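PDB 4PSR: alpha-fucosidase GH29 from Fusarium graminearum, which hydrolyses alpha-L-fucosides, probably releasing fucose linked alpha-1,6 to the innermost N-acetylglucosamine of glycoprotein glycans. Local coordinates for residues K136-W140 / S190-L194. Sequence-based numbering, arbitrary orientation.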
# COMPACT_ATOMS: atom_id res chain seq x y z
N LYS A 136 -12.56 18.70 -19.07
CA LYS A 136 -13.29 18.91 -20.33
C LYS A 136 -14.03 17.64 -20.73
O LYS A 136 -15.13 17.71 -21.26
CB LYS A 136 -12.36 19.38 -21.45
CG LYS A 136 -11.69 20.72 -21.11
CD LYS A 136 -10.64 21.15 -22.12
CE LYS A 136 -9.83 22.34 -21.60
NZ LYS A 136 -9.16 22.05 -20.29
N VAL A 137 -13.44 16.48 -20.45
CA VAL A 137 -14.09 15.24 -20.89
C VAL A 137 -15.24 14.81 -19.99
O VAL A 137 -16.09 14.02 -20.42
CB VAL A 137 -13.09 14.05 -21.07
CG1 VAL A 137 -11.98 14.40 -22.07
CG2 VAL A 137 -12.50 13.60 -19.78
N ASN A 138 -15.29 15.34 -18.77
CA ASN A 138 -16.38 15.01 -17.84
C ASN A 138 -16.89 16.28 -17.16
O ASN A 138 -16.22 16.83 -16.29
CB ASN A 138 -15.92 13.98 -16.79
CG ASN A 138 -17.02 13.63 -15.83
OD1 ASN A 138 -18.21 13.88 -16.11
ND2 ASN A 138 -16.66 13.05 -14.70
N GLU A 139 -18.08 16.72 -17.55
CA GLU A 139 -18.71 17.90 -16.96
C GLU A 139 -19.08 17.75 -15.49
O GLU A 139 -19.32 18.75 -14.78
CB GLU A 139 -19.97 18.31 -17.74
CG GLU A 139 -21.12 17.26 -17.77
CD GLU A 139 -21.02 16.24 -18.89
OE1 GLU A 139 -19.93 16.01 -19.46
OE2 GLU A 139 -22.09 15.67 -19.20
N TRP A 140 -19.11 16.50 -15.01
CA TRP A 140 -19.43 16.22 -13.63
C TRP A 140 -18.18 16.45 -12.80
O TRP A 140 -17.40 15.52 -12.53
CB TRP A 140 -19.98 14.80 -13.48
CG TRP A 140 -21.31 14.64 -14.20
CD1 TRP A 140 -21.49 14.16 -15.47
CD2 TRP A 140 -22.60 15.00 -13.71
NE1 TRP A 140 -22.83 14.20 -15.79
CE2 TRP A 140 -23.53 14.71 -14.74
CE3 TRP A 140 -23.06 15.52 -12.50
CZ2 TRP A 140 -24.89 14.92 -14.59
CZ3 TRP A 140 -24.41 15.72 -12.35
CH2 TRP A 140 -25.31 15.42 -13.40
N SER A 190 -26.07 13.49 -20.48
CA SER A 190 -25.12 13.97 -19.48
C SER A 190 -25.21 13.11 -18.23
O SER A 190 -24.19 12.65 -17.70
CB SER A 190 -25.39 15.44 -19.13
OG SER A 190 -24.49 15.84 -18.11
N LEU A 191 -26.43 12.85 -17.76
CA LEU A 191 -26.61 12.00 -16.61
C LEU A 191 -26.11 10.57 -16.84
O LEU A 191 -25.59 9.94 -15.92
CB LEU A 191 -28.08 12.02 -16.15
CG LEU A 191 -28.36 11.39 -14.78
CD1 LEU A 191 -27.54 12.03 -13.66
CD2 LEU A 191 -29.85 11.45 -14.48
N GLN A 192 -26.25 10.06 -18.06
CA GLN A 192 -25.68 8.77 -18.39
C GLN A 192 -24.18 8.73 -18.12
O GLN A 192 -23.66 7.70 -17.68
CB GLN A 192 -25.93 8.41 -19.84
CG GLN A 192 -27.37 8.06 -20.21
CD GLN A 192 -27.52 7.81 -21.70
OE1 GLN A 192 -26.59 8.01 -22.48
NE2 GLN A 192 -28.71 7.38 -22.11
N LYS A 193 -23.49 9.82 -18.39
CA LYS A 193 -22.05 9.87 -18.15
C LYS A 193 -21.75 9.73 -16.65
O LYS A 193 -20.85 8.98 -16.26
CB LYS A 193 -21.43 11.15 -18.69
CG LYS A 193 -19.90 11.20 -18.53
CD LYS A 193 -19.31 12.50 -19.11
CE LYS A 193 -19.42 12.56 -20.63
NZ LYS A 193 -18.93 13.89 -21.09
N LEU A 194 -22.48 10.42 -15.80
CA LEU A 194 -22.29 10.28 -14.35
C LEU A 194 -22.49 8.83 -13.88
O LEU A 194 -21.69 8.28 -13.10
CB LEU A 194 -23.22 11.21 -13.57
CG LEU A 194 -23.03 11.18 -12.05
CD1 LEU A 194 -21.75 11.88 -11.60
CD2 LEU A 194 -24.26 11.77 -11.37
O HOH W 1 -22.19 14.87 -21.80
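The ammonium group of K193 shows how one lysine can secure both the backbone and a side chain of an irregular segment. K193 NZ donates to V137 O at 2.9 Å and forms a salt bridge with E139 OE1, also at 2.9 Å, on the syn lone pair of that oxygen; a water held by E139 OE2 makes a weak third link. The lysine leaves the helix extended, the anti chi1 and chi2 (-177° and 179°) taking CD past N138 OD1, and the bend at chi3 (-68°) then turns CE and NZ toward V137 O and E139 OE1. The other carboxylate oxygen is engaged as well: S190 OG donates to the anti lone pair of E139 OE2 over 2.6 Å. Beside these charges lies the W140 indole. W140 NE1 donates to S190 O at 2.8 Å, approaching from above the carbonyl plane, while L194 CB sits over the five-membered ring, 3.6 Å from its centroid, in a CH-pi contact. L191 CD1 packs against W140 CZ2 and CH2. N138 ND2 is hydrogen-bonded to S131 OG and G129 O, and N138 OD1 accepts from W140 N at 3.0 Å, closing an Asx turn that shapes the chain just before the indole. Helix 189-195 is thereby joined to the loop following strand 119-125, tying together excursions after the second and third strands of the (beta/alpha)8 barrel characteristic of GH29 fucosidases.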